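Local coordinates for protein oxidoreductase, Gfo/Idh/MocA family (Vibrio cholerae, PDB 1XEA) that probably acts as an NAD(P)-dependent oxidoreductase, binding its nucleotide cofactor through an N-terminal Rossmann-fold domain, at residues Ala6-Gly11 / Arg57-Tyr62; Ala17-Leu22 / Leu30-Arg35; Ala23-Ile28 / Ala270-Trp275; His114-Val119 / Leu276-Ala281. All coordinates share one frame; numbering follows the deposited sequence.

Followed from the N terminus, the chain shows how a Rossmann domain is closed first by local contacts and then by distant ones. Interaction 1 opens on strand 3-8. Inside its loop lies interaction 2, which closes the first beta-alpha-beta unit when strand 28-33 comes back against helix 12-22. Interaction 1 then closes at 57-62, just before strand 66-69. Interaction 3 starts in the turn 23-28 and waits until helix 268-281, so it crosses both earlier contacts. Interaction 4 opens at 114-119, in series with interactions 1 and 2, and crosses interaction 3. Interactions 3 and 4 share helix 268-281, tying this late helix to the parallel sheet.

Interaction 1: Ala6-Gly11 / Arg57-Tyr62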
# COMPACT_ATOMS: atom_id res chain seq x y z
N ALA A 6 4.82 3.17 43.27
CA ALA A 6 5.07 1.79 43.62
C ALA A 6 4.31 0.94 42.61
O ALA A 6 3.13 1.17 42.35
CB ALA A 6 4.58 1.50 45.01
N MSE A 7 5.00 -0.02 42.03
CA MSE A 7 4.37 -0.90 41.06
C MSE A 7 4.16 -2.27 41.68
O MSE A 7 5.11 -3.02 41.92
CB MSE A 7 5.23 -1.01 39.82
CG MSE A 7 5.18 0.21 38.94
SE MSE A 7 6.15 -0.03 37.31
CE MSE A 7 5.49 -1.79 36.81
N ILE A 8 2.90 -2.60 41.92
CA ILE A 8 2.55 -3.87 42.51
C ILE A 8 2.12 -4.84 41.42
O ILE A 8 1.24 -4.53 40.62
CB ILE A 8 1.38 -3.73 43.52
CG1 ILE A 8 1.80 -2.84 44.70
CG2 ILE A 8 0.94 -5.09 44.00
CD1 ILE A 8 1.62 -1.37 44.46
N GLY A 9 2.74 -6.02 41.40
CA GLY A 9 2.40 -7.03 40.42
C GLY A 9 3.12 -6.89 39.10
O GLY A 9 2.63 -6.25 38.17
N LEU A 10 4.29 -7.50 39.01
CA LEU A 10 5.08 -7.41 37.79
C LEU A 10 4.87 -8.56 36.82
O LEU A 10 5.69 -9.47 36.73
CB LEU A 10 6.56 -7.27 38.16
CG LEU A 10 6.81 -6.17 39.19
CD1 LEU A 10 8.29 -6.12 39.52
CD2 LEU A 10 6.32 -4.83 38.67
N GLY A 11 3.76 -8.51 36.09
CA GLY A 11 3.44 -9.54 35.13
C GLY A 11 3.99 -9.21 33.76
O GLY A 11 4.94 -8.44 33.64
N ARG A 57 1.80 -4.75 51.33
CA ARG A 57 1.59 -3.91 52.51
C ARG A 57 2.84 -3.12 52.87
O ARG A 57 2.76 -1.94 53.20
CB ARG A 57 1.16 -4.78 53.69
CG ARG A 57 -0.16 -5.47 53.45
CD ARG A 57 -0.20 -6.82 54.16
NE ARG A 57 -1.12 -7.73 53.49
CZ ARG A 57 -1.21 -9.03 53.76
NH1 ARG A 57 -0.44 -9.56 54.69
NH2 ARG A 57 -2.08 -9.79 53.09
N ASP A 58 3.99 -3.78 52.77
CA ASP A 58 5.26 -3.14 53.09
C ASP A 58 5.49 -1.92 52.22
O ASP A 58 6.32 -1.06 52.53
CB ASP A 58 6.42 -4.13 52.90
CG ASP A 58 6.29 -5.36 53.78
OD1 ASP A 58 6.34 -5.21 55.02
OD2 ASP A 58 6.13 -6.47 53.22
N VAL A 59 4.75 -1.86 51.12
CA VAL A 59 4.86 -0.75 50.18
C VAL A 59 4.68 0.60 50.86
O VAL A 59 5.31 1.58 50.48
CB VAL A 59 3.83 -0.92 49.04
CG1 VAL A 59 3.81 0.32 48.16
CG2 VAL A 59 4.17 -2.15 48.21
N LEU A 60 3.81 0.66 51.86
CA LEU A 60 3.57 1.92 52.56
C LEU A 60 4.80 2.44 53.28
O LEU A 60 4.93 3.64 53.53
CB LEU A 60 2.44 1.74 53.56
CG LEU A 60 1.12 1.36 52.92
CD1 LEU A 60 0.13 1.03 54.02
CD2 LEU A 60 0.60 2.51 52.04
N GLN A 61 5.69 1.52 53.64
CA GLN A 61 6.92 1.86 54.36
C GLN A 61 7.77 2.95 53.71
O GLN A 61 8.30 3.84 54.40
CB GLN A 61 7.76 0.60 54.57
CG GLN A 61 7.06 -0.44 55.44
CD GLN A 61 7.95 -1.60 55.84
OE1 GLN A 61 9.00 -1.41 56.46
NE2 GLN A 61 7.54 -2.82 55.49
N TYR A 62 7.90 2.89 52.39
CA TYR A 62 8.70 3.84 51.64
C TYR A 62 8.00 5.18 51.38
O TYR A 62 8.56 6.08 50.75
CB TYR A 62 9.11 3.20 50.31
CG TYR A 62 9.68 1.81 50.47
CD1 TYR A 62 8.85 0.70 50.60
CD2 TYR A 62 11.05 1.61 50.52
CE1 TYR A 62 9.38 -0.58 50.76
CE2 TYR A 62 11.60 0.33 50.68
CZ TYR A 62 10.76 -0.76 50.80
OH TYR A 62 11.30 -2.02 50.94
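In the first strand of the Rossmann fold, which leads into the glycine-rich turn, Ala6 and Ile8 both direct their side chains at Val59, a residue of the connection that enters strand 66-69. The contact is a small, wholly aliphatic one. Val59 divides its two methyls between two partners: CG1, set anti to the backbone N (chi1 173°), reaches Ala6 CB at 3.5 Å, while CG2, beside that N, faces Ile8 CG1 at a looser 4.3 Å. With the small Ala6 here, the backbones approach to 7.0 Å between Ala6 CA and Val59 CA. No hydrogen bond joins the segments, so shape and exclusion of water do the work. Residues 57-61 have helical backbone angles without the regular hydrogen bonds.

Beyond Ile8 the strand gives way to Gly9 and Gly11. Gly9 has backbone angles that suit glycine, and Gly11 occupies the N-cap position of helix 12-22. This is consistent with the GxGxxA signature of dinucleotide-binding folds. Met7, a selenomethionine in the crystal, turns to the other face of the sheet, against Ala14, Tyr18 and Leu22 of helix 12-22. Val59 also touches Cys33 of strand 28-33, and Ala6 and Ile8 both rest on Val67, so this short turn lies against the sheet where strand 3-8 runs between strands 28-33 and 66-69.

Interaction 2: Ala17-Leu22 / Leu30-Arg35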
# COMPACT_ATOMS: atom_id res chain seq x y z
N ALA A 17 5.74 -3.14 28.97
CA ALA A 17 5.48 -1.73 28.72
C ALA A 17 5.71 -0.79 29.89
O ALA A 17 6.56 0.09 29.84
CB ALA A 17 4.06 -1.56 28.20
N TYR A 18 4.93 -0.99 30.94
CA TYR A 18 5.01 -0.12 32.11
C TYR A 18 6.40 0.02 32.72
O TYR A 18 6.98 1.11 32.71
CB TYR A 18 4.01 -0.60 33.16
CG TYR A 18 2.59 -0.45 32.70
CD1 TYR A 18 1.80 -1.56 32.44
CD2 TYR A 18 2.01 0.82 32.55
CE1 TYR A 18 0.47 -1.42 32.05
CE2 TYR A 18 0.68 0.97 32.17
CZ TYR A 18 -0.08 -0.15 31.92
OH TYR A 18 -1.41 -0.02 31.58
N LEU A 19 6.94 -1.07 33.23
CA LEU A 19 8.26 -1.03 33.84
C LEU A 19 9.29 -0.32 32.96
O LEU A 19 9.94 0.63 33.40
CB LEU A 19 8.74 -2.45 34.16
CG LEU A 19 9.39 -2.59 35.53
CD1 LEU A 19 9.91 -4.01 35.67
CD2 LEU A 19 10.51 -1.59 35.71
N PRO A 20 9.44 -0.76 31.69
CA PRO A 20 10.41 -0.09 30.84
C PRO A 20 10.17 1.41 30.64
O PRO A 20 11.11 2.18 30.50
CB PRO A 20 10.34 -0.89 29.54
CG PRO A 20 8.97 -1.46 29.54
CD PRO A 20 8.78 -1.86 30.97
N VAL A 21 8.91 1.82 30.63
CA VAL A 21 8.60 3.23 30.44
C VAL A 21 8.86 4.01 31.72
O VAL A 21 9.41 5.09 31.67
CB VAL A 21 7.13 3.44 30.04
CG1 VAL A 21 6.77 4.92 30.12
CG2 VAL A 21 6.90 2.92 28.65
N LEU A 22 8.48 3.45 32.86
CA LEU A 22 8.69 4.14 34.11
C LEU A 22 10.13 4.21 34.56
O LEU A 22 10.59 5.26 34.99
CB LEU A 22 7.87 3.49 35.20
CG LEU A 22 6.53 4.18 35.43
CD1 LEU A 22 5.69 4.21 34.16
CD2 LEU A 22 5.81 3.44 36.53
N LEU A 30 11.09 4.48 41.79
CA LEU A 30 10.25 3.30 41.71
C LEU A 30 10.40 2.39 42.92
O LEU A 30 11.44 2.36 43.58
CB LEU A 30 10.57 2.51 40.44
CG LEU A 30 9.65 2.71 39.24
CD1 LEU A 30 10.23 1.99 38.04
CD2 LEU A 30 8.25 2.19 39.56
N VAL A 31 9.34 1.64 43.20
CA VAL A 31 9.34 0.70 44.30
C VAL A 31 8.70 -0.58 43.79
O VAL A 31 7.48 -0.72 43.79
CB VAL A 31 8.53 1.26 45.51
CG1 VAL A 31 8.63 0.29 46.67
CG2 VAL A 31 9.07 2.63 45.93
N LEU A 32 9.52 -1.52 43.34
CA LEU A 32 8.99 -2.77 42.82
C LEU A 32 8.40 -3.66 43.90
O LEU A 32 8.89 -3.71 45.03
CB LEU A 32 10.07 -3.53 42.04
CG LEU A 32 10.61 -2.81 40.80
CD1 LEU A 32 11.54 -3.74 40.05
CD2 LEU A 32 9.47 -2.36 39.90
N CYS A 33 7.34 -4.36 43.53
CA CYS A 33 6.66 -5.25 44.44
C CYS A 33 5.92 -6.35 43.70
O CYS A 33 5.14 -6.09 42.79
CB CYS A 33 5.66 -4.48 45.29
SG CYS A 33 4.58 -5.57 46.22
N THR A 34 6.16 -7.59 44.12
CA THR A 34 5.50 -8.71 43.48
C THR A 34 5.66 -9.96 44.33
O THR A 34 6.60 -10.06 45.13
CB THR A 34 6.06 -8.93 42.05
OG1 THR A 34 5.33 -9.97 41.38
CG2 THR A 34 7.53 -9.28 42.09
N ARG A 35 4.73 -10.90 44.18
CA ARG A 35 4.76 -12.15 44.95
C ARG A 35 6.10 -12.87 44.80
O ARG A 35 6.86 -12.98 45.76
CB ARG A 35 3.62 -13.08 44.50
CG ARG A 35 2.27 -12.80 45.15
CD ARG A 35 2.27 -13.15 46.63
NE ARG A 35 1.01 -12.79 47.29
CZ ARG A 35 0.85 -11.76 48.13
NH1 ARG A 35 1.89 -10.98 48.42
NH2 ARG A 35 -0.34 -11.51 48.66
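A chi1 of -98° swings the branched end of Leu30 out of strand 28-33 toward Leu22 of helix 12-22, and a nearly straight chi2 of 173° then carries CD1 to the helix backbone. There Leu30 CD1 lies 4.0 Å from Leu22 CB, and on the other methyl Leu30 CD2 is 4.1 Å from Leu22 CD2; Leu30 lies crosswise to Leu22. Leu19, one turn earlier, completes the helix side of the contact. Its bond from CA to CB runs across the contact, and the branched end then bends in to the strand, with Leu19 CD2 4.3 Å from Leu30 CD1 and Leu19 CG 4.4 Å from Leu32 CD2. One methyl of Leu30 thus serves both helix residues.

The short axes run nearly antiparallel, at 155° and 11.0 Å apart, as expected where a helix returns the chain between two parallel strands. This is the beta-alpha-beta crossover that begins a Rossmann domain. Leu43 of helix 37-46 covers Leu19, Leu40 and Ala44 of that helix cover Leu32, and Met7 of strand 3-8 touches Leu30. Earlier in helix 12-22, Ala17 packs on Trp259 of a second subunit.

Four buried leucines, with no hydrogen bond between the segments, make this a purely hydrophobic seam: dispersion and the removal of water hold it, and no bond direction constrains it.

Interaction 3: Ala23-Ile28 / Ala270-Trp275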
# COMPACT_ATOMS: atom_id res chain seq x y z
N ALA A 23 10.84 3.08 34.46
CA ALA A 23 12.24 3.01 34.89
C ALA A 23 13.10 4.01 34.13
O ALA A 23 14.26 4.22 34.47
CB ALA A 23 12.76 1.60 34.68
N GLN A 24 12.52 4.63 33.13
CA GLN A 24 13.23 5.59 32.30
C GLN A 24 12.67 7.00 32.52
O GLN A 24 13.31 7.99 32.17
CB GLN A 24 13.09 5.15 30.84
CG GLN A 24 13.36 6.20 29.80
CD GLN A 24 12.09 6.72 29.18
OE1 GLN A 24 11.21 7.24 29.86
NE2 GLN A 24 11.97 6.56 27.87
N TRP A 25 11.48 7.09 33.10
CA TRP A 25 10.85 8.39 33.34
C TRP A 25 11.65 9.24 34.32
O TRP A 25 12.14 8.76 35.33
CB TRP A 25 9.42 8.20 33.88
CG TRP A 25 8.37 8.85 33.04
CD1 TRP A 25 7.73 8.31 31.95
CD2 TRP A 25 7.84 10.17 33.20
NE1 TRP A 25 6.83 9.22 31.43
CE2 TRP A 25 6.88 10.36 32.17
CE3 TRP A 25 8.08 11.21 34.11
CZ2 TRP A 25 6.16 11.56 32.03
CZ3 TRP A 25 7.36 12.41 33.97
CH2 TRP A 25 6.41 12.57 32.94
N PRO A 26 11.81 10.52 34.00
CA PRO A 26 12.57 11.43 34.87
C PRO A 26 11.82 11.90 36.11
O PRO A 26 10.61 12.12 36.08
CB PRO A 26 12.92 12.58 33.93
CG PRO A 26 11.76 12.63 33.00
CD PRO A 26 11.51 11.15 32.71
N ASP A 27 12.56 12.04 37.21
CA ASP A 27 12.01 12.49 38.49
C ASP A 27 10.97 11.54 39.06
O ASP A 27 9.91 11.96 39.52
CB ASP A 27 11.38 13.87 38.36
CG ASP A 27 12.37 14.94 37.97
OD1 ASP A 27 12.66 15.08 36.76
OD2 ASP A 27 12.86 15.63 38.89
N ILE A 28 11.27 10.24 39.04
CA ILE A 28 10.34 9.26 39.57
C ILE A 28 11.11 8.12 40.20
O ILE A 28 11.89 7.44 39.53
CB ILE A 28 9.45 8.69 38.46
CG1 ILE A 28 8.50 9.77 37.97
CG2 ILE A 28 8.65 7.48 38.96
CD1 ILE A 28 7.60 9.30 36.87
N ALA A 270 2.36 8.56 26.71
CA ALA A 270 1.36 9.61 26.84
C ALA A 270 0.41 9.35 28.00
O ALA A 270 0.01 10.27 28.70
CB ALA A 270 0.58 9.73 25.54
N MSE A 271 0.04 8.08 28.17
CA MSE A 271 -0.86 7.71 29.25
C MSE A 271 -0.16 7.91 30.59
O MSE A 271 -0.70 8.58 31.48
CB MSE A 271 -1.28 6.25 29.09
CG MSE A 271 -2.27 5.80 30.14
SE MSE A 271 -2.60 3.91 30.10
CE MSE A 271 -0.76 3.29 30.29
N VAL A 272 1.04 7.36 30.74
CA VAL A 272 1.78 7.50 31.99
C VAL A 272 1.88 8.97 32.40
O VAL A 272 1.79 9.31 33.58
CB VAL A 272 3.18 6.89 31.87
CG1 VAL A 272 3.98 7.16 33.13
CG2 VAL A 272 3.05 5.40 31.64
N GLN A 273 2.05 9.83 31.41
CA GLN A 273 2.12 11.26 31.63
C GLN A 273 0.82 11.74 32.30
O GLN A 273 0.86 12.32 33.38
CB GLN A 273 2.27 11.96 30.29
CG GLN A 273 1.89 13.41 30.34
CD GLN A 273 3.06 14.26 30.74
OE1 GLN A 273 3.75 14.82 29.88
NE2 GLN A 273 3.32 14.36 32.05
N ASP A 274 -0.31 11.50 31.65
CA ASP A 274 -1.62 11.90 32.17
C ASP A 274 -1.79 11.32 33.57
O ASP A 274 -2.21 12.02 34.48
CB ASP A 274 -2.73 11.38 31.24
CG ASP A 274 -4.10 12.03 31.51
OD1 ASP A 274 -4.14 13.28 31.65
OD2 ASP A 274 -5.13 11.31 31.53
N TRP A 275 -1.44 10.05 33.73
CA TRP A 275 -1.54 9.37 35.02
C TRP A 275 -0.78 10.10 36.10
O TRP A 275 -1.33 10.39 37.16
CB TRP A 275 -0.98 7.95 34.90
CG TRP A 275 -0.47 7.34 36.19
CD1 TRP A 275 0.75 6.74 36.39
CD2 TRP A 275 -1.18 7.24 37.43
NE1 TRP A 275 0.84 6.27 37.68
CE2 TRP A 275 -0.33 6.56 38.34
CE3 TRP A 275 -2.46 7.65 37.86
CZ2 TRP A 275 -0.71 6.29 39.66
CZ3 TRP A 275 -2.84 7.37 39.18
CH2 TRP A 275 -1.96 6.70 40.06
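Trp25 and Val272 join two parts of the protein far apart in sequence: the turn that follows helix 12-22 in the first beta-alpha-beta unit of the Rossmann fold, and helix 268-281, which the chain reaches only after the large mixed sheet. The main interaction is a CH-pi contact. Val272 CG1 sits over one face of the indole, 4.3 Å from the centroid of the five-membered ring of Trp25 and 27° off its normal. Its nearest ring atom is Trp25 NE1, 3.9 Å from Val272 CG1.

Apolar packing extends the same contact. Val272 CG1 is also 4.1 Å from Trp25 CD1, and the valine and the indole lie alongside each other, pointing in opposite senses. Val21 and Leu22 of helix 12-22 touch Val272 as well, so this valine is shared between the helix and the turn after it. Farther along helix 268-281, Leu276 packs on the six-membered part of the indole. Around the turn, Gln24 and Pro26 pack on Arg46 of a second subunit, which places this corner of the domain beside an interface between chains.

A polar group supplies the last kind of approach, without a hydrogen bond. The side chain of Gln273 bends at chi2 and crosses the tryptophan at about a right angle, its amide plane turned 80° from the indole. Gln273 NE2 thereby comes to the ring edge, near its plane, 3.7 Å from Trp25 CH2.

Interaction 4: His114-Val119 / Leu276-Ala281; sequences HQPLYV and LQVAAA
Val278 of helix 268-281 fits between Pro116 and Tyr118, giving one methyl to each. Val278 CG1, anti to the backbone N (chi1 167°), meets Pro116 CB at 3.7 Å. Val278 CG2, on the other branch, approaches the tyrosine ring obliquely, 4.0 Å from Tyr118 CE1 and 4.1 Å from Tyr118 CD1, and the tyrosine runs roughly perpendicular to the valine. The backbones come closest one residue on, where Pro116 CA and Ala279 CA are 6.9 Å apart. Between the two segments the contact is apolar and buried.

What positions the ring lies in the next shell. The hydroxyl of Tyr118 hydrogen-bonds to OD2 of Asp274, so a residue one turn before Val278 on the same helix holds the far end of the tyrosine. Trp275 packs near the ring's root, the six-membered part of its indole against Tyr118 CB. The strand itself is held by backbone hydrogen bonds that link Pro116 and Tyr118 with Thr90, and Tyr118 with Val92 of the neighbouring strand. Leu117, between them, faces the opposite way, onto Leu106 of helix 100-112.

With helix 100-112 on one face of strand 117-120 and helix 268-281 on the other, the sheet is sandwiched in the three-layer alpha/beta/alpha manner of Rossmann domains, here with one covering helix contributed from late in the chain.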
# COMPACT_ATOMS: atom_id res chain seq x y z
N HIS A 114 -11.70 10.64 48.60
CA HIS A 114 -11.28 11.70 47.70
C HIS A 114 -9.95 11.37 47.00
O HIS A 114 -9.09 12.23 46.82
CB HIS A 114 -11.16 13.03 48.48
CG HIS A 114 -12.44 13.49 49.11
ND1 HIS A 114 -13.58 13.75 48.37
CD2 HIS A 114 -12.76 13.75 50.40
CE1 HIS A 114 -14.54 14.15 49.19
NE2 HIS A 114 -14.07 14.16 50.42
N GLN A 115 -9.79 10.12 46.61
CA GLN A 115 -8.58 9.73 45.92
C GLN A 115 -8.87 9.47 44.45
O GLN A 115 -10.00 9.16 44.08
CB GLN A 115 -7.96 8.50 46.58
CG GLN A 115 -7.31 8.82 47.90
CD GLN A 115 -6.29 9.92 47.76
OE1 GLN A 115 -5.44 9.88 46.87
NE2 GLN A 115 -6.36 10.91 48.64
N PRO A 116 -7.86 9.61 43.59
CA PRO A 116 -8.04 9.38 42.16
C PRO A 116 -7.74 7.93 41.83
O PRO A 116 -6.75 7.36 42.32
CB PRO A 116 -7.03 10.33 41.55
CG PRO A 116 -5.88 10.19 42.49
CD PRO A 116 -6.56 10.26 43.84
N LEU A 117 -8.60 7.34 41.02
CA LEU A 117 -8.47 5.96 40.57
C LEU A 117 -8.41 6.01 39.05
O LEU A 117 -9.42 6.25 38.38
CB LEU A 117 -9.68 5.15 41.03
CG LEU A 117 -9.77 3.71 40.53
CD1 LEU A 117 -8.57 2.90 41.02
CD2 LEU A 117 -11.06 3.10 41.03
N TYR A 118 -7.22 5.79 38.51
CA TYR A 118 -6.98 5.83 37.08
C TYR A 118 -6.97 4.44 36.45
O TYR A 118 -6.29 3.54 36.95
CB TYR A 118 -5.64 6.50 36.83
CG TYR A 118 -5.45 7.06 35.45
CD1 TYR A 118 -5.83 8.37 35.17
CD2 TYR A 118 -4.87 6.30 34.44
CE1 TYR A 118 -5.62 8.92 33.92
CE2 TYR A 118 -4.65 6.83 33.18
CZ TYR A 118 -5.03 8.15 32.92
OH TYR A 118 -4.80 8.70 31.68
N VAL A 119 -7.70 4.27 35.35
CA VAL A 119 -7.73 2.98 34.65
C VAL A 119 -6.83 3.06 33.42
O VAL A 119 -6.84 4.05 32.69
CB VAL A 119 -9.17 2.61 34.21
CG1 VAL A 119 -9.15 1.27 33.52
CG2 VAL A 119 -10.10 2.57 35.42
N LEU A 276 0.49 10.40 35.84
CA LEU A 276 1.30 11.08 36.83
C LEU A 276 0.73 12.44 37.21
O LEU A 276 0.71 12.79 38.39
CB LEU A 276 2.74 11.23 36.33
CG LEU A 276 3.51 9.93 36.06
CD1 LEU A 276 4.85 10.29 35.47
CD2 LEU A 276 3.68 9.10 37.34
N GLN A 277 0.26 13.20 36.22
CA GLN A 277 -0.32 14.52 36.49
C GLN A 277 -1.50 14.32 37.45
O GLN A 277 -1.61 15.00 38.47
CB GLN A 277 -0.80 15.19 35.20
CG GLN A 277 0.28 15.35 34.12
CD GLN A 277 -0.21 16.05 32.84
OE1 GLN A 277 -1.14 15.58 32.16
NE2 GLN A 277 0.41 17.19 32.52
N VAL A 278 -2.38 13.38 37.11
CA VAL A 278 -3.54 13.07 37.94
C VAL A 278 -3.07 12.73 39.36
O VAL A 278 -3.55 13.30 40.32
CB VAL A 278 -4.36 11.87 37.36
CG1 VAL A 278 -5.37 11.35 38.38
CG2 VAL A 278 -5.09 12.29 36.09
N ALA A 279 -2.14 11.79 39.46
CA ALA A 279 -1.62 11.35 40.75
C ALA A 279 -1.06 12.51 41.56
O ALA A 279 -1.32 12.63 42.76
CB ALA A 279 -0.55 10.30 40.55
N ALA A 280 -0.26 13.35 40.92
CA ALA A 280 0.35 14.49 41.60
C ALA A 280 -0.67 15.59 41.91
O ALA A 280 -0.36 16.54 42.64
CB ALA A 280 1.49 15.05 40.76
N ALA A 281 -1.87 15.48 41.36
CA ALA A 281 -2.90 16.47 41.59
C ALA A 281 -4.01 15.91 42.47
O ALA A 281 -4.95 16.62 42.84
CB ALA A 281 -3.48 16.92 40.27